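Local coordinates for inositol-1-monophosphatase (Thermotoga maritima, PDB 2P3N), which is a magnesium-dependent phosphatase of broad specificity that dephosphorylates inositol 1-phosphate and fructose 1,6-bisphosphate, at residues 130-140 and 183-191; 91-99 and 109-117. All coordinates share one frame; numbering follows the deposited sequence.

Contact 1 of 2, residues 130-140 and 183-191; sequences FNGERIRVSEN and YVGAGRVDF
Ile135 lies over Ala186 at the end of helix 177-185, its CD1 3.8 Å from Ala186 CB and its CB 3.6 Å from Ala186 CA. A branched apolar chain suits this place because the helix ends there in small residues that let it come close to the backbone. Phe130, its ring carried by a CG anti to the backbone N (chi1 -164°), meets Ala186 CB at its edge, CD2 to CB 3.9 Å. CE2 of the same ring sits over one face of the Arg188 guanidinium, 3.1 Å from NH2, the two planes 38° apart; the charge itself is paired with Glu118 through NH1. The helix closes in a Schellman motif: Gly187 takes the positive phi, and a CB there would stand only 3.1 Å from Arg136 O, so glycine fits on both counts. Leaving edge strand 133-134 of the large sheet, residues 135-138 cross the helix end, while the chain beyond Gly187 leads into strand 191-195 of the other sheet. Just before that strand, Asp190 OD1 takes a short hydrogen bond, 2.5 Å, from Ser138 OG, and Asp190 OD2 receives Val147 N; an alanine in place of Asp190 would probably leave both of these donors without their acceptor. The outer side is looser: Arg136, an exposed residue, sets its CB away from the helix end, and a long, weak ion pair links it to Asp5 of the second subunit.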
ATOM      1  N   PHE A 130       5.818  -7.441  13.283  1.00 32.71           N
ATOM      2  CA  PHE A 130       5.618  -6.345  12.337  1.00 28.88           C
ATOM      3  C   PHE A 130       4.748  -6.996  11.255  1.00 28.55           C
ATOM      4  O   PHE A 130       5.208  -7.906  10.555  1.00 25.70           O
ATOM      5  CB  PHE A 130       6.963  -5.945  11.730  1.00 24.79           C
ATOM      6  CG  PHE A 130       6.959  -4.621  11.037  1.00 31.57           C
ATOM      7  CD1 PHE A 130       5.863  -4.200  10.299  1.00 35.94           C
ATOM      8  CD2 PHE A 130       8.069  -3.790  11.117  1.00 38.08           C
ATOM      9  CE1 PHE A 130       5.867  -2.969   9.657  1.00 35.94           C
ATOM     10  CE2 PHE A 130       8.082  -2.553  10.476  1.00 43.91           C
ATOM     11  CZ  PHE A 130       6.974  -2.142   9.745  1.00 40.15           C
ATOM     12  N   ASN A 131       3.498  -6.548  11.138  1.00 28.25           N
ATOM     13  CA  ASN A 131       2.561  -7.086  10.150  1.00 26.08           C
ATOM     14  C   ASN A 131       2.591  -8.607  10.022  1.00 26.79           C
ATOM     15  O   ASN A 131       2.405  -9.154   8.928  1.00 28.10           O
ATOM     16  CB  ASN A 131       2.792  -6.462   8.769  1.00 19.77           C
ATOM     17  CG  ASN A 131       2.435  -4.995   8.728  1.00 21.58           C
ATOM     18  OD1 ASN A 131       1.487  -4.559   9.371  1.00 26.77           O
ATOM     19  ND2 ASN A 131       3.185  -4.227   7.961  1.00 23.91           N
ATOM     20  N   GLY A 132       2.835  -9.287  11.137  1.00 25.97           N
ATOM     21  CA  GLY A 132       2.835 -10.734  11.122  1.00 26.96           C
ATOM     22  C   GLY A 132       4.174 -11.414  11.239  1.00 28.53           C
ATOM     23  O   GLY A 132       4.250 -12.551  11.685  1.00 30.40           O
ATOM     24  N   GLU A 133       5.239 -10.738  10.840  1.00 31.29           N
ATOM     25  CA  GLU A 133       6.550 -11.360  10.914  1.00 32.23           C
ATOM     26  C   GLU A 133       7.372 -10.885  12.109  1.00 34.05           C
ATOM     27  O   GLU A 133       7.193  -9.769  12.612  1.00 35.61           O
ATOM     28  CB  GLU A 133       7.322 -11.117   9.614  1.00 29.50           C
ATOM     29  CG  GLU A 133       7.692  -9.673   9.361  1.00 29.75           C
ATOM     30  CD  GLU A 133       8.436  -9.502   8.061  1.00 30.30           C
ATOM     31  OE1 GLU A 133       7.814  -9.742   6.998  1.00 27.17           O
ATOM     32  OE2 GLU A 133       9.636  -9.137   8.107  1.00 27.89           O
ATOM     33  N   ARG A 134       8.286 -11.742  12.550  1.00 32.69           N
ATOM     34  CA  ARG A 134       9.131 -11.430  13.688  1.00 32.64           C
ATOM     35  C   ARG A 134      10.096 -10.282  13.443  1.00 30.17           C
ATOM     36  O   ARG A 134      10.633 -10.132  12.342  1.00 33.20           O
ATOM     37  CB  ARG A 134       9.928 -12.675  14.103  1.00 34.64           C
ATOM     38  CG  ARG A 134       9.080 -13.849  14.567  1.00 36.02           C
ATOM     39  CD  ARG A 134       8.037 -13.386  15.568  1.00 43.50           C
ATOM     40  NE  ARG A 134       8.628 -12.585  16.634  1.00 46.84           N
ATOM     41  CZ  ARG A 134       9.323 -13.086  17.648  1.00 50.44           C
ATOM     42  NH1 ARG A 134       9.509 -14.395  17.748  1.00 55.20           N
ATOM     43  NH2 ARG A 134       9.853 -12.272  18.550  1.00 59.38           N
ATOM     44  N   ILE A 135      10.288  -9.457  14.469  1.00 30.79           N
ATOM     45  CA  ILE A 135      11.248  -8.361  14.406  1.00 35.67           C
ATOM     46  C   ILE A 135      12.133  -8.456  15.656  1.00 37.24           C
ATOM     47  O   ILE A 135      11.701  -8.956  16.704  1.00 38.31           O
ATOM     48  CB  ILE A 135      10.583  -6.946  14.345  1.00 33.30           C
ATOM     49  CG1 ILE A 135       9.559  -6.777  15.463  1.00 35.12           C
ATOM     50  CG2 ILE A 135       9.966  -6.720  12.976  1.00 29.96           C
ATOM     51  CD1 ILE A 135       8.993  -5.359  15.555  1.00 32.41           C
ATOM     52  N   ARG A 136      13.377  -8.005  15.523  1.00 38.97           N
ATOM     53  CA  ARG A 136      14.358  -8.021  16.610  1.00 41.80           C
ATOM     54  C   ARG A 136      15.232  -6.793  16.424  1.00 42.77           C
ATOM     55  O   ARG A 136      15.626  -6.468  15.298  1.00 44.23           O
ATOM     56  CB  ARG A 136      15.226  -9.279  16.533  1.00 47.72           C
ATOM     57  CG  ARG A 136      14.440 -10.565  16.650  1.00 56.46           C
ATOM     58  CD  ARG A 136      15.236 -11.762  16.160  1.00 61.47           C
ATOM     59  NE  ARG A 136      14.341 -12.778  15.607  1.00 67.86           N
ATOM     60  CZ  ARG A 136      13.634 -12.622  14.486  1.00 70.19           C
ATOM     61  NH1 ARG A 136      13.715 -11.491  13.784  1.00 68.63           N
ATOM     62  NH2 ARG A 136      12.832 -13.597  14.073  1.00 72.85           N
ATOM     63  N   VAL A 137      15.542  -6.106  17.515  1.00 41.55           N
ATOM     64  CA  VAL A 137      16.346  -4.905  17.375  1.00 44.51           C
ATOM     65  C   VAL A 137      17.698  -5.192  16.687  1.00 44.89           C
ATOM     66  O   VAL A 137      18.162  -6.337  16.654  1.00 40.44           O
ATOM     67  CB  VAL A 137      16.530  -4.196  18.737  1.00 42.67           C
ATOM     68  CG1 VAL A 137      17.334  -5.066  19.683  1.00 40.40           C
ATOM     69  CG2 VAL A 137      17.163  -2.823  18.508  1.00 44.18           C
ATOM     70  N   SER A 138      18.301  -4.147  16.116  1.00 44.66           N
ATOM     71  CA  SER A 138      19.557  -4.266  15.388  1.00 45.28           C
ATOM     72  C   SER A 138      20.689  -4.861  16.195  1.00 49.09           C
ATOM     73  O   SER A 138      20.653  -4.899  17.425  1.00 49.97           O
ATOM     74  CB  SER A 138      20.009  -2.905  14.852  1.00 42.20           C
ATOM     75  OG  SER A 138      20.598  -2.117  15.872  1.00 40.86           O
ATOM     76  N   GLU A 139      21.699  -5.322  15.468  1.00 51.74           N
ATOM     77  CA  GLU A 139      22.882  -5.930  16.056  1.00 55.62           C
ATOM     78  C   GLU A 139      23.965  -4.872  16.272  1.00 58.45           C
ATOM     79  O   GLU A 139      24.914  -5.084  17.029  1.00 58.44           O
ATOM     80  CB  GLU A 139      23.413  -7.038  15.136  1.00 52.88           C
ATOM     81  CG  GLU A 139      22.595  -8.328  15.136  1.00 56.53           C
ATOM     82  CD  GLU A 139      23.186  -9.394  14.214  1.00 63.72           C
ATOM     83  OE1 GLU A 139      22.741 -10.562  14.286  1.00 70.37           O
ATOM     84  OE2 GLU A 139      24.094  -9.061  13.413  1.00 65.28           O
ATOM     85  N   ASN A 140      23.814  -3.733  15.606  1.00 55.95           N
ATOM     86  CA  ASN A 140      24.774  -2.646  15.719  1.00 55.22           C
ATOM     87  C   ASN A 140      25.286  -2.458  17.150  1.00 57.10           C
ATOM     88  O   ASN A 140      24.508  -2.375  18.100  1.00 56.10           O
ATOM     89  CB  ASN A 140      24.132  -1.359  15.204  1.00 58.39           C
ATOM     90  CG  ASN A 140      23.700  -1.468  13.749  1.00 59.78           C
ATOM     91  OD1 ASN A 140      23.060  -0.566  13.205  1.00 65.92           O
ATOM     92  ND2 ASN A 140      24.056  -2.582  13.111  1.00 64.28           N
ATOM     93  N   TYR A 183      10.299   1.341  16.153  1.00 31.26           N
ATOM     94  CA  TYR A 183      11.272   1.191  15.095  1.00 32.00           C
ATOM     95  C   TYR A 183      12.560   0.567  15.614  1.00 35.27           C
ATOM     96  O   TYR A 183      13.255  -0.118  14.869  1.00 37.52           O
ATOM     97  CB  TYR A 183      11.560   2.546  14.444  1.00 24.28           C
ATOM     98  CG  TYR A 183      10.659   2.859  13.266  1.00 24.94           C
ATOM     99  CD1 TYR A 183       9.566   2.036  12.952  1.00 26.16           C
ATOM    100  CD2 TYR A 183      10.882   3.981  12.475  1.00 22.07           C
ATOM    101  CE1 TYR A 183       8.714   2.330  11.875  1.00 24.79           C
ATOM    102  CE2 TYR A 183      10.044   4.285  11.402  1.00 22.30           C
ATOM    103  CZ  TYR A 183       8.961   3.459  11.108  1.00 27.16           C
ATOM    104  OH  TYR A 183       8.120   3.775  10.062  1.00 30.56           O
ATOM    105  N   VAL A 184      12.888   0.797  16.885  1.00 37.09           N
ATOM    106  CA  VAL A 184      14.107   0.207  17.430  1.00 40.45           C
ATOM    107  C   VAL A 184      13.849  -1.283  17.600  1.00 40.46           C
ATOM    108  O   VAL A 184      14.731  -2.112  17.375  1.00 41.60           O
ATOM    109  CB  VAL A 184      14.521   0.820  18.815  1.00 43.32           C
ATOM    110  CG1 VAL A 184      14.305   2.328  18.825  1.00 35.03           C
ATOM    111  CG2 VAL A 184      13.772   0.145  19.944  1.00 47.24           C
ATOM    112  N   GLY A 185      12.625  -1.616  17.992  1.00 37.03           N
ATOM    113  CA  GLY A 185      12.273  -3.009  18.175  1.00 34.51           C
ATOM    114  C   GLY A 185      12.330  -3.760  16.859  1.00 35.23           C
ATOM    115  O   GLY A 185      12.569  -4.961  16.847  1.00 36.13           O
ATOM    116  N   ALA A 186      12.115  -3.051  15.749  1.00 38.93           N
ATOM    117  CA  ALA A 186      12.129  -3.653  14.413  1.00 38.09           C
ATOM    118  C   ALA A 186      13.498  -3.561  13.757  1.00 36.98           C
ATOM    119  O   ALA A 186      13.652  -3.934  12.603  1.00 39.35           O
ATOM    120  CB  ALA A 186      11.090  -2.981  13.520  1.00 34.91           C
ATOM    121  N   GLY A 187      14.482  -3.053  14.493  1.00 38.65           N
ATOM    122  CA  GLY A 187      15.831  -2.929  13.963  1.00 41.12           C
ATOM    123  C   GLY A 187      16.080  -1.746  13.032  1.00 40.32           C
ATOM    124  O   GLY A 187      17.199  -1.534  12.564  1.00 40.46           O
ATOM    125  N   ARG A 188      15.043  -0.964  12.764  1.00 38.91           N
ATOM    126  CA  ARG A 188      15.188   0.173  11.877  1.00 36.57           C
ATOM    127  C   ARG A 188      16.097   1.254  12.446  1.00 37.97           C
ATOM    128  O   ARG A 188      16.864   1.868  11.704  1.00 37.46           O
ATOM    129  CB  ARG A 188      13.812   0.738  11.542  1.00 38.77           C
ATOM    130  CG  ARG A 188      12.911  -0.294  10.888  1.00 33.46           C
ATOM    131  CD  ARG A 188      11.722   0.346  10.232  1.00 31.08           C
ATOM    132  NE  ARG A 188      10.993  -0.626   9.436  1.00 27.24           N
ATOM    133  CZ  ARG A 188       9.949  -0.324   8.677  1.00 31.39           C
ATOM    134  NH1 ARG A 188       9.517   0.930   8.621  1.00 30.58           N
ATOM    135  NH2 ARG A 188       9.350  -1.273   7.971  1.00 28.19           N
ATOM    136  N   VAL A 189      15.996   1.513  13.749  1.00 38.07           N
ATOM    137  CA  VAL A 189      16.869   2.494  14.395  1.00 39.73           C
ATOM    138  C   VAL A 189      17.608   1.782  15.490  1.00 43.83           C
ATOM    139  O   VAL A 189      17.227   0.677  15.883  1.00 44.03           O
ATOM    140  CB  VAL A 189      16.131   3.689  15.034  1.00 40.59           C
ATOM    141  CG1 VAL A 189      15.791   4.708  13.966  1.00 42.87           C
ATOM    142  CG2 VAL A 189      14.899   3.213  15.789  1.00 35.62           C
ATOM    143  N   ASP A 190      18.657   2.421  15.999  1.00 45.83           N
ATOM    144  CA  ASP A 190      19.476   1.806  17.030  1.00 48.14           C
ATOM    145  C   ASP A 190      19.105   2.201  18.447  1.00 47.88           C
ATOM    146  O   ASP A 190      19.274   1.419  19.379  1.00 47.76           O
ATOM    147  CB  ASP A 190      20.945   2.095  16.722  1.00 47.10           C
ATOM    148  CG  ASP A 190      21.377   1.486  15.387  1.00 47.18           C
ATOM    149  OD1 ASP A 190      21.335   0.241  15.258  1.00 47.37           O
ATOM    150  OD2 ASP A 190      21.743   2.245  14.462  1.00 39.03           O
ATOM    151  N   PHE A 191      18.583   3.409  18.606  1.00 50.49           N
ATOM    152  CA  PHE A 191      18.166   3.865  19.921  1.00 53.87           C
ATOM    153  C   PHE A 191      17.268   5.085  19.816  1.00 56.75           C
ATOM    154  O   PHE A 191      17.365   5.865  18.862  1.00 58.75           O
ATOM    155  CB  PHE A 191      19.386   4.157  20.804  1.00 50.14           C
ATOM    156  CG  PHE A 191      20.333   5.172  20.226  1.00 43.14           C
ATOM    157  CD1 PHE A 191      20.026   6.528  20.253  1.00 41.21           C
ATOM    158  CD2 PHE A 191      21.531   4.768  19.643  1.00 40.45           C
ATOM    159  CE1 PHE A 191      20.903   7.475  19.703  1.00 40.69           C
ATOM    160  CE2 PHE A 191      22.418   5.703  19.088  1.00 40.27           C
ATOM    161  CZ  PHE A 191      22.104   7.058  19.118  1.00 42.27           C
TER

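Contact 2 of 2, residues 91-99 and 109-117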
ATOM      1  N   LEU A  91       2.230  14.777   7.059  1.00 30.28           N
ATOM      2  CA  LEU A  91       3.364  13.861   7.079  1.00 28.94           C
ATOM      3  C   LEU A  91       2.873  12.497   7.526  1.00 31.77           C
ATOM      4  O   LEU A  91       2.041  12.390   8.432  1.00 32.45           O
ATOM      5  CB  LEU A  91       4.446  14.343   8.029  1.00 30.58           C
ATOM      6  CG  LEU A  91       5.265  15.497   7.464  1.00 29.59           C
ATOM      7  CD1 LEU A  91       6.121  16.120   8.563  1.00 27.48           C
ATOM      8  CD2 LEU A  91       6.111  14.978   6.320  1.00 32.00           C
ATOM      9  N   PRO A  92       3.382  11.430   6.895  1.00 34.95           N
ATOM     10  CA  PRO A  92       2.987  10.052   7.226  1.00 31.91           C
ATOM     11  C   PRO A  92       3.405   9.482   8.581  1.00 31.80           C
ATOM     12  O   PRO A  92       2.890   8.437   8.991  1.00 30.33           O
ATOM     13  CB  PRO A  92       3.548   9.245   6.056  1.00 34.56           C
ATOM     14  CG  PRO A  92       4.751  10.060   5.624  1.00 34.52           C
ATOM     15  CD  PRO A  92       4.236  11.467   5.691  1.00 29.16           C
ATOM     16  N   ASN A  93       4.309  10.160   9.286  1.00 35.04           N
ATOM     17  CA  ASN A  93       4.768   9.647  10.582  1.00 33.66           C
ATOM     18  C   ASN A  93       3.883   9.931  11.788  1.00 28.97           C
ATOM     19  O   ASN A  93       4.230  10.716  12.671  1.00 29.27           O
ATOM     20  CB  ASN A  93       6.203  10.104  10.883  1.00 35.67           C
ATOM     21  CG  ASN A  93       7.222   9.438   9.979  1.00 35.87           C
ATOM     22  OD1 ASN A  93       7.379   9.814   8.818  1.00 41.31           O
ATOM     23  ND2 ASN A  93       7.905   8.436  10.502  1.00 38.99           N
ATOM     24  N   PHE A  94       2.732   9.281  11.813  1.00 28.62           N
ATOM     25  CA  PHE A  94       1.818   9.403  12.933  1.00 28.87           C
ATOM     26  C   PHE A  94       1.261   8.001  13.145  1.00 31.41           C
ATOM     27  O   PHE A  94       1.277   7.179  12.224  1.00 32.52           O
ATOM     28  CB  PHE A  94       0.715  10.430  12.640  1.00 21.19           C
ATOM     29  CG  PHE A  94      -0.232  10.025  11.559  1.00 20.69           C
ATOM     30  CD1 PHE A  94      -1.393   9.322  11.864  1.00 21.37           C
ATOM     31  CD2 PHE A  94       0.022  10.361  10.238  1.00 15.75           C
ATOM     32  CE1 PHE A  94      -2.291   8.959  10.867  1.00 20.26           C
ATOM     33  CE2 PHE A  94      -0.879   9.999   9.224  1.00 17.75           C
ATOM     34  CZ  PHE A  94      -2.036   9.297   9.545  1.00 18.48           C
ATOM     35  N   SER A  95       0.798   7.714  14.358  1.00 31.07           N
ATOM     36  CA  SER A  95       0.273   6.397  14.666  1.00 26.59           C
ATOM     37  C   SER A  95      -0.759   6.410  15.783  1.00 28.51           C
ATOM     38  O   SER A  95      -1.022   7.446  16.401  1.00 28.96           O
ATOM     39  CB  SER A  95       1.425   5.476  15.060  1.00 29.39           C
ATOM     40  OG  SER A  95       2.220   6.062  16.077  1.00 31.07           O
ATOM     41  N   ILE A  96      -1.355   5.243  16.012  1.00 27.30           N
ATOM     42  CA  ILE A  96      -2.339   5.051  17.068  1.00 30.38           C
ATOM     43  C   ILE A  96      -1.688   4.055  18.005  1.00 28.80           C
ATOM     44  O   ILE A  96      -1.152   3.046  17.567  1.00 30.91           O
ATOM     45  CB  ILE A  96      -3.645   4.418  16.563  1.00 24.45           C
ATOM     46  CG1 ILE A  96      -4.188   5.178  15.351  1.00 21.33           C
ATOM     47  CG2 ILE A  96      -4.679   4.451  17.668  1.00 29.19           C
ATOM     48  CD1 ILE A  96      -5.517   4.587  14.835  1.00 19.43           C
ATOM     49  N   SER A  97      -1.733   4.321  19.297  1.00 32.36           N
ATOM     50  CA  SER A  97      -1.099   3.405  20.221  1.00 32.50           C
ATOM     51  C   SER A  97      -2.063   2.869  21.274  1.00 34.25           C
ATOM     52  O   SER A  97      -2.910   3.600  21.800  1.00 30.18           O
ATOM     53  CB  SER A  97       0.094   4.095  20.878  1.00 30.49           C
ATOM     54  OG  SER A  97       0.977   3.145  21.440  1.00 46.41           O
ATOM     55  N   LEU A  98      -1.934   1.571  21.553  1.00 35.12           N
ATOM     56  CA  LEU A  98      -2.764   0.886  22.540  1.00 38.26           C
ATOM     57  C   LEU A  98      -1.951  -0.111  23.354  1.00 37.94           C
ATOM     58  O   LEU A  98      -1.487  -1.120  22.824  1.00 38.68           O
ATOM     59  CB  LEU A  98      -3.917   0.127  21.863  1.00 29.47           C
ATOM     60  CG  LEU A  98      -4.907  -0.509  22.849  1.00 24.24           C
ATOM     61  CD1 LEU A  98      -5.577   0.598  23.673  1.00 33.27           C
ATOM     62  CD2 LEU A  98      -5.967  -1.304  22.106  1.00 24.67           C
ATOM     63  N   ALA A  99      -1.776   0.174  24.641  1.00 39.30           N
ATOM     64  CA  ALA A  99      -1.049  -0.730  25.525  1.00 39.81           C
ATOM     65  C   ALA A  99      -2.016  -1.228  26.585  1.00 41.35           C
ATOM     66  O   ALA A  99      -2.894  -0.484  27.018  1.00 39.43           O
ATOM     67  CB  ALA A  99       0.121  -0.008  26.194  1.00 33.65           C
ATOM     68  N   GLY A 109       1.191  -4.488  23.638  1.00 43.69           N
ATOM     69  CA  GLY A 109       1.400  -3.195  23.018  1.00 40.97           C
ATOM     70  C   GLY A 109       1.196  -3.266  21.516  1.00 38.01           C
ATOM     71  O   GLY A 109       1.561  -4.244  20.872  1.00 41.64           O
ATOM     72  N   VAL A 110       0.584  -2.242  20.948  1.00 34.67           N
ATOM     73  CA  VAL A 110       0.385  -2.214  19.511  1.00 33.90           C
ATOM     74  C   VAL A 110       0.456  -0.774  19.026  1.00 33.71           C
ATOM     75  O   VAL A 110      -0.108   0.130  19.647  1.00 34.44           O
ATOM     76  CB  VAL A 110      -0.956  -2.884  19.103  1.00 35.17           C
ATOM     77  CG1 VAL A 110      -2.042  -2.498  20.064  1.00 51.74           C
ATOM     78  CG2 VAL A 110      -1.332  -2.481  17.689  1.00 31.47           C
ATOM     79  N   VAL A 111       1.206  -0.564  17.946  1.00 31.60           N
ATOM     80  CA  VAL A 111       1.371   0.762  17.346  1.00 31.42           C
ATOM     81  C   VAL A 111       0.990   0.609  15.875  1.00 27.24           C
ATOM     82  O   VAL A 111       1.484  -0.286  15.191  1.00 27.08           O
ATOM     83  CB  VAL A 111       2.850   1.270  17.442  1.00 31.92           C
ATOM     84  CG1 VAL A 111       2.985   2.643  16.799  1.00 29.61           C
ATOM     85  CG2 VAL A 111       3.284   1.346  18.881  1.00 31.06           C
ATOM     86  N   HIS A 112       0.101   1.464  15.390  1.00 27.04           N
ATOM     87  CA  HIS A 112      -0.321   1.375  13.998  1.00 27.53           C
ATOM     88  C   HIS A 112      -0.207   2.696  13.235  1.00 25.83           C
ATOM     89  O   HIS A 112      -0.997   3.613  13.446  1.00 24.66           O
ATOM     90  CB  HIS A 112      -1.760   0.843  13.909  1.00 22.57           C
ATOM     91  CG  HIS A 112      -2.294   0.790  12.511  1.00 22.73           C
ATOM     92  ND1 HIS A 112      -1.731   0.004  11.530  1.00 18.81           N
ATOM     93  CD2 HIS A 112      -3.317   1.455  11.920  1.00 24.12           C
ATOM     94  CE1 HIS A 112      -2.384   0.187  10.395  1.00 19.40           C
ATOM     95  NE2 HIS A 112      -3.351   1.060  10.604  1.00 20.50           N
ATOM     96  N   ALA A 113       0.793   2.775  12.355  1.00 25.44           N
ATOM     97  CA  ALA A 113       1.015   3.956  11.533  1.00 27.53           C
ATOM     98  C   ALA A 113       0.171   3.719  10.295  1.00 27.50           C
ATOM     99  O   ALA A 113       0.544   2.955   9.407  1.00 27.83           O
ATOM    100  CB  ALA A 113       2.476   4.078  11.164  1.00 22.21           C
ATOM    101  N   PRO A 114      -0.989   4.383  10.225  1.00 33.30           N
ATOM    102  CA  PRO A 114      -1.954   4.279   9.120  1.00 29.84           C
ATOM    103  C   PRO A 114      -1.440   4.578   7.714  1.00 29.10           C
ATOM    104  O   PRO A 114      -1.588   3.760   6.810  1.00 29.80           O
ATOM    105  CB  PRO A 114      -3.067   5.247   9.541  1.00 33.02           C
ATOM    106  CG  PRO A 114      -2.917   5.341  11.059  1.00 30.47           C
ATOM    107  CD  PRO A 114      -1.428   5.385  11.216  1.00 31.47           C
ATOM    108  N   ALA A 115      -0.847   5.751   7.521  1.00 25.90           N
ATOM    109  CA  ALA A 115      -0.352   6.131   6.199  1.00 29.57           C
ATOM    110  C   ALA A 115       0.784   5.246   5.712  1.00 27.08           C
ATOM    111  O   ALA A 115       1.112   5.247   4.531  1.00 28.48           O
ATOM    112  CB  ALA A 115       0.099   7.604   6.198  1.00 18.33           C
ATOM    113  N   LEU A 116       1.385   4.487   6.617  1.00 23.42           N
ATOM    114  CA  LEU A 116       2.499   3.648   6.229  1.00 26.64           C
ATOM    115  C   LEU A 116       2.116   2.188   6.139  1.00 27.59           C
ATOM    116  O   LEU A 116       2.860   1.393   5.577  1.00 24.98           O
ATOM    117  CB  LEU A 116       3.649   3.795   7.236  1.00 28.00           C
ATOM    118  CG  LEU A 116       4.268   5.170   7.503  1.00 26.98           C
ATOM    119  CD1 LEU A 116       5.413   5.010   8.495  1.00 20.72           C
ATOM    120  CD2 LEU A 116       4.780   5.786   6.205  1.00 22.44           C
ATOM    121  N   ASN A 117       0.956   1.847   6.691  1.00 29.80           N
ATOM    122  CA  ASN A 117       0.492   0.463   6.733  1.00 27.40           C
ATOM    123  C   ASN A 117       1.482  -0.398   7.518  1.00 24.84           C
ATOM    124  O   ASN A 117       1.818  -1.514   7.133  1.00 22.57           O
ATOM    125  CB  ASN A 117       0.298  -0.090   5.325  1.00 28.92           C
ATOM    126  CG  ASN A 117      -1.039   0.279   4.753  1.00 34.15           C
ATOM    127  OD1 ASN A 117      -2.074  -0.165   5.244  1.00 42.64           O
ATOM    128  ND2 ASN A 117      -1.035   1.109   3.722  1.00 39.61           N
TER
HETATM  129  O   HOH W   1       0.778   6.725   9.475  1.00 37.45           O
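Phe94 swings its ring over the turn that follows strand 109-113, and CE1 comes obliquely to Pro114 CG at 3.7 Å while CE2 approaches Ala115 CB. Its first torsion (chi1 67°) sets CG between the backbone N and the carbonyl carbon, leaving one ring face above a water. That water donates to Pro92 O and Phe94 O and accepts from Ala115 N, 2.7 Å away, satisfying backbone atoms that strand pairing does not reach. Beside it Pro92 CB touches Leu116 CD2 at 3.7 Å, two apolar groups closing this end of the hairpin. Along the strands, which run antiparallel at 168°, side chains alternate. Ile96, Leu98, Val110 and His112 point to the face covered by helix 2-21, where Leu98 CB meets Val110 CG1 at 3.7 Å. Ser97 and Val111 point to the other face, against helix 199-211; small serine suits the close helix, and valine its beta backbone. Backbone bonds join Ile96 with His112 and Leu98 with Val110, the straightest being Leu98 N to Val110 O (3.0 Å, 165°). The Ser97 side chain lies beside Asp79, about 8 Å from the bound magnesium ion. A hairpin inside a sheet packed between helices belongs to the layered alpha/beta fold of inositol monophosphatases.

Contact 2 closes before contact 1 opens along the chain, and their centres lie about 15 Å apart. Both reach the seven-stranded sheet: contact 2 pairs two of its inner strands, whereas contact 1 starts at its outermost strand, 133-134. Helix 177-185 bridges them, since Leu116 CD1 lies 3.4 Å from Tyr183 OH. A second, separate link is the probable hydrogen bond from Asn131 ND2 to Asn117 O. The tetramer joins them again, because Leu91 and Pro92 pack on Tyr183 and Arg188 of the third subunit. Contact 2 lies beside the metal site, with Ser97 near Asp79, consistent with a place in the active-site core; contact 1 joins the edge of one sheet to the start of strand 191-195 of the other.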